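Local coordinates for protein catechol 2,3-dioxygenase (Rhodococcus sp., PDB 2WL9) that probably catalyses the iron-dependent extradiol ring cleavage of catechol-type substrates with dioxygen, a step in the breakdown of aromatic hydrocarbons, at residues G8-S13 against A63-R68; R100-L105 against E117-P122. All coordinates share one frame; numbering follows the deposited sequence.

Contact 1 of 2, residues G8-S13 against A63-R68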
# COMPACT_ATOMS: atom_id res chain seq x y z
N GLY C 8 13.65 -10.44 -28.37
CA GLY C 8 13.41 -11.79 -27.86
C GLY C 8 14.64 -12.68 -27.83
O GLY C 8 14.92 -13.34 -26.82
N TYR C 9 15.36 -12.72 -28.95
CA TYR C 9 16.55 -13.57 -29.07
C TYR C 9 17.60 -13.01 -30.02
O TYR C 9 17.34 -12.08 -30.78
CB TYR C 9 16.18 -15.01 -29.48
CG TYR C 9 15.47 -15.17 -30.82
CD1 TYR C 9 14.12 -15.54 -30.86
CD2 TYR C 9 16.14 -14.98 -32.03
CE1 TYR C 9 13.45 -15.70 -32.07
CE2 TYR C 9 15.47 -15.13 -33.26
CZ TYR C 9 14.14 -15.49 -33.27
OH TYR C 9 13.47 -15.65 -34.45
N LEU C 10 18.79 -13.59 -29.94
CA LEU C 10 19.87 -13.33 -30.88
C LEU C 10 20.45 -14.67 -31.34
O LEU C 10 20.63 -15.58 -30.54
CB LEU C 10 20.99 -12.53 -30.23
CG LEU C 10 20.77 -11.08 -29.81
CD1 LEU C 10 21.96 -10.61 -29.00
CD2 LEU C 10 20.56 -10.19 -31.04
N GLY C 11 20.70 -14.77 -32.64
CA GLY C 11 21.48 -15.87 -33.18
C GLY C 11 22.87 -15.34 -33.43
O GLY C 11 23.04 -14.24 -33.97
N LEU C 12 23.87 -16.11 -33.01
CA LEU C 12 25.26 -15.71 -33.11
C LEU C 12 26.05 -16.77 -33.87
O LEU C 12 25.79 -17.97 -33.72
CB LEU C 12 25.85 -15.55 -31.71
CG LEU C 12 25.92 -14.22 -30.95
CD1 LEU C 12 24.73 -13.28 -31.16
CD2 LEU C 12 26.16 -14.48 -29.45
N SER C 13 26.99 -16.33 -34.70
CA SER C 13 27.97 -17.21 -35.34
C SER C 13 29.23 -17.19 -34.49
O SER C 13 29.76 -16.11 -34.23
CB SER C 13 28.31 -16.71 -36.75
OG SER C 13 27.20 -16.81 -37.62
N ALA C 63 24.39 -13.35 -36.19
CA ALA C 63 23.73 -14.09 -37.28
C ALA C 63 22.31 -13.59 -37.57
O ALA C 63 21.93 -13.43 -38.74
CB ALA C 63 23.72 -15.60 -36.97
N TYR C 64 21.53 -13.33 -36.51
CA TYR C 64 20.18 -12.77 -36.65
C TYR C 64 19.63 -12.15 -35.37
O TYR C 64 20.02 -12.53 -34.26
CB TYR C 64 19.19 -13.80 -37.22
CG TYR C 64 19.21 -15.15 -36.53
CD1 TYR C 64 18.48 -15.39 -35.36
CD2 TYR C 64 19.94 -16.21 -37.08
CE1 TYR C 64 18.50 -16.64 -34.75
CE2 TYR C 64 19.98 -17.44 -36.48
CZ TYR C 64 19.25 -17.67 -35.32
OH TYR C 64 19.31 -18.91 -34.76
N ILE C 65 18.72 -11.19 -35.54
CA ILE C 65 18.07 -10.50 -34.42
C ILE C 65 16.57 -10.86 -34.40
O ILE C 65 15.87 -10.63 -35.37
CB ILE C 65 18.22 -8.98 -34.56
CG1 ILE C 65 19.70 -8.58 -34.56
CG2 ILE C 65 17.47 -8.25 -33.44
CD1 ILE C 65 19.97 -7.25 -35.27
N GLY C 66 16.09 -11.39 -33.28
CA GLY C 66 14.67 -11.73 -33.18
C GLY C 66 13.87 -10.76 -32.33
O GLY C 66 14.12 -10.63 -31.13
N TRP C 67 12.90 -10.08 -32.95
CA TRP C 67 11.98 -9.18 -32.24
C TRP C 67 10.62 -9.82 -32.04
O TRP C 67 10.03 -10.34 -32.98
CB TRP C 67 11.78 -7.88 -33.03
CG TRP C 67 13.04 -7.11 -33.26
CD1 TRP C 67 13.81 -7.13 -34.39
CD2 TRP C 67 13.67 -6.20 -32.36
NE1 TRP C 67 14.90 -6.30 -34.24
CE2 TRP C 67 14.84 -5.72 -33.00
CE3 TRP C 67 13.38 -5.76 -31.06
CZ2 TRP C 67 15.70 -4.81 -32.39
CZ3 TRP C 67 14.24 -4.86 -30.46
CH2 TRP C 67 15.39 -4.40 -31.12
N ARG C 68 10.11 -9.74 -30.81
CA ARG C 68 8.84 -10.38 -30.47
C ARG C 68 7.61 -9.50 -30.69
O ARG C 68 7.64 -8.29 -30.43
CB ARG C 68 8.88 -10.85 -29.02
CG ARG C 68 7.73 -11.75 -28.60
CD ARG C 68 7.68 -11.85 -27.08
NE ARG C 68 6.77 -12.90 -26.63
CZ ARG C 68 6.52 -13.17 -25.35
NH1 ARG C 68 7.10 -12.47 -24.39
NH2 ARG C 68 5.68 -14.16 -25.03
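Gly11 and Gly66 each carry a tyrosine ring from the strand opposite. Tyr64 lies over Gly11 in a CH-pi contact, the CA 3.6 Å from the ring centroid and over the ring face. Tyr9 covers Gly66 in the same way, with the CA 3.8 Å from the centroid. In each tyrosine CG sits between the backbone N and the carbonyl carbon (chi1 60° in Tyr9, 49° in Tyr64), which folds the ring across the neighbouring strand. The two rings then meet rim to rim with planes at 86°, Tyr9 CE2 lying 3.7 Å from Tyr64 CD1. Tyr9 OH hydrogen-bonds Glu117 and Tyr64 OH hydrogen-bonds His55, both on other strands of the sheet.

The strands run antiparallel, and the pairing holds two classic beta bulges. Gly66 O accepts from Gly8 N at 2.8 Å and from Tyr9 N. Gly11 O takes Ala63 N at 2.7 Å and Tyr64 N, both from the same face of its carbonyl plane. On the other face of the sheet Leu10 CD2 touches Ile65 CG1 at 4.0 Å, and both residues pack on Ile150. In this buried region the bare glycines leave room for the rings, and one carbonyl oxygen serves both N-H groups of each bulge.

Contact 2 of 2, residues R100-L105 against E117-P122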
# COMPACT_ATOMS: atom_id res chain seq x y z
N ARG C 100 13.66 -21.95 -34.91
CA ARG C 100 13.85 -20.84 -33.97
C ARG C 100 13.18 -21.05 -32.61
O ARG C 100 13.34 -20.24 -31.69
CB ARG C 100 13.34 -19.54 -34.61
CG ARG C 100 14.07 -19.11 -35.88
CD ARG C 100 15.50 -18.63 -35.62
NE ARG C 100 16.06 -18.02 -36.82
CZ ARG C 100 16.89 -18.62 -37.67
NH1 ARG C 100 17.33 -19.86 -37.45
NH2 ARG C 100 17.31 -17.96 -38.74
N ARG C 101 12.44 -22.15 -32.49
CA ARG C 101 11.59 -22.47 -31.31
C ARG C 101 10.52 -21.41 -31.06
O ARG C 101 10.36 -20.91 -29.94
CB ARG C 101 12.41 -22.73 -30.03
CG ARG C 101 13.64 -23.58 -30.18
CD ARG C 101 13.33 -24.95 -30.75
NE ARG C 101 14.54 -25.76 -30.76
CZ ARG C 101 14.94 -26.52 -29.75
NH1 ARG C 101 14.21 -26.59 -28.64
NH2 ARG C 101 16.08 -27.20 -29.84
N VAL C 102 9.79 -21.08 -32.12
CA VAL C 102 8.69 -20.10 -32.06
C VAL C 102 7.48 -20.66 -32.81
O VAL C 102 7.57 -21.70 -33.47
CB VAL C 102 9.09 -18.72 -32.66
CG1 VAL C 102 10.24 -18.10 -31.87
CG2 VAL C 102 9.43 -18.82 -34.16
N LEU C 103 6.35 -19.97 -32.69
CA LEU C 103 5.14 -20.41 -33.38
C LEU C 103 4.98 -19.86 -34.79
O LEU C 103 4.46 -20.54 -35.67
CB LEU C 103 3.90 -20.05 -32.56
CG LEU C 103 3.67 -20.78 -31.24
CD1 LEU C 103 2.39 -20.23 -30.63
CD2 LEU C 103 3.57 -22.30 -31.44
N GLY C 104 5.40 -18.61 -34.98
CA GLY C 104 5.30 -17.94 -36.27
C GLY C 104 6.43 -16.95 -36.41
O GLY C 104 6.92 -16.40 -35.42
N LEU C 105 6.82 -16.69 -37.66
CA LEU C 105 8.06 -16.00 -37.94
C LEU C 105 8.02 -15.30 -39.30
O LEU C 105 7.39 -15.77 -40.26
CB LEU C 105 9.21 -17.03 -37.88
CG LEU C 105 10.67 -16.75 -38.22
CD1 LEU C 105 11.35 -15.97 -37.13
CD2 LEU C 105 11.39 -18.07 -38.41
N GLU C 117 14.47 -10.69 -37.62
CA GLU C 117 13.32 -11.60 -37.56
C GLU C 117 12.24 -11.06 -36.65
O GLU C 117 12.54 -10.43 -35.63
CB GLU C 117 13.76 -13.00 -37.12
CG GLU C 117 15.01 -13.49 -37.85
CD GLU C 117 15.26 -14.98 -37.67
OE1 GLU C 117 14.77 -15.57 -36.69
OE2 GLU C 117 15.97 -15.57 -38.53
N ILE C 118 10.98 -11.28 -37.02
CA ILE C 118 9.84 -10.90 -36.19
C ILE C 118 8.95 -12.12 -35.94
O ILE C 118 8.52 -12.80 -36.87
CB ILE C 118 9.03 -9.72 -36.78
CG1 ILE C 118 9.97 -8.56 -37.17
CG2 ILE C 118 8.02 -9.21 -35.76
CD1 ILE C 118 9.47 -7.74 -38.34
N PHE C 119 8.69 -12.40 -34.66
CA PHE C 119 8.11 -13.67 -34.27
C PHE C 119 7.13 -13.52 -33.11
O PHE C 119 7.15 -12.51 -32.40
CB PHE C 119 9.23 -14.63 -33.83
CG PHE C 119 9.78 -14.33 -32.46
CD1 PHE C 119 9.30 -15.00 -31.34
CD2 PHE C 119 10.79 -13.38 -32.29
CE1 PHE C 119 9.82 -14.74 -30.06
CE2 PHE C 119 11.31 -13.10 -31.02
CZ PHE C 119 10.83 -13.79 -29.90
N TYR C 120 6.32 -14.55 -32.91
CA TYR C 120 5.47 -14.69 -31.72
C TYR C 120 5.53 -16.12 -31.20
O TYR C 120 5.88 -17.05 -31.93
CB TYR C 120 4.00 -14.31 -32.03
CG TYR C 120 3.25 -15.34 -32.85
CD1 TYR C 120 2.55 -16.38 -32.23
CD2 TYR C 120 3.26 -15.29 -34.25
CE1 TYR C 120 1.88 -17.34 -32.98
CE2 TYR C 120 2.59 -16.24 -35.00
CZ TYR C 120 1.90 -17.27 -34.36
OH TYR C 120 1.24 -18.21 -35.10
N GLY C 121 5.16 -16.31 -29.93
CA GLY C 121 5.07 -17.64 -29.33
C GLY C 121 6.41 -18.33 -29.08
O GLY C 121 6.67 -19.39 -29.66
N PRO C 122 7.25 -17.75 -28.20
CA PRO C 122 8.48 -18.45 -27.84
C PRO C 122 8.17 -19.74 -27.09
O PRO C 122 7.16 -19.81 -26.37
CB PRO C 122 9.17 -17.48 -26.89
CG PRO C 122 8.05 -16.68 -26.30
CD PRO C 122 7.11 -16.49 -27.45
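Glu117 OE2 receives Arg100 NH2 at 2.7 Å, the shortest bond of a side-on salt bridge. Arg100 NE gives its main bond to Glu117 OE1 at 2.8 Å. Each oxygen uses its syn lone pair, and guanidinium and carboxylate lie nearly coplanar, 9° apart. The Arg100 chain bends at chi2 (-70°), while Glu117 extends beyond CG to meet it. Arg100, together with Tyr9 OH at OE1, would hold the carboxylate in place and probably favour its charged form.

Leu105 CD1 packs beside the bridge, 3.5 Å from Glu117 OE1. Further along, Val102 CG1 meets Phe119 CD1 at 3.3 Å, the two side chains crossing at about a right angle. Tyr120 turns one ring face over the backbone of Leu103 and Gly104, and its CE1 lies 3.4 Å from Leu103 CB. Tyr120 O accepts from Leu103 N at 3.1 Å and weakly from Gly104 N, while Tyr120 N returns a bond to Gly104 O. Gly121 O bonds His277 of the second subunit.

Arg101, with positive phi, ends the preceding helix in a Schellman motif. The chain then enters the beta hairpin of strands 104-109 and 115-120 through a classic beta bulge, Leu103 and Gly104 both facing Tyr120.

Contacts 1 and 2 belong to one mixed beta-sheet of the VOC domain, their centres about 11 Å apart. Strands 61-68 and 115-120 are neighbours there, tied by Glu117 N and Ile65 O at 2.7 Å. Contact 1 is almost wholly buried and joins strands distant in sequence. Contact 2 is partly buried, pairs the open end of a local hairpin, and touches the second subunit at more residues than contact 1, which does so through Arg68. Contact 1 has two classic bulges and contact 2 one, but only contact 2 has a salt bridge between its segments. Both tyrosines of contact 1 touch that bridge, Tyr9 at Glu117 and Tyr64 through a cation-pi contact with Arg100. Tyr9 also stacks with Phe119.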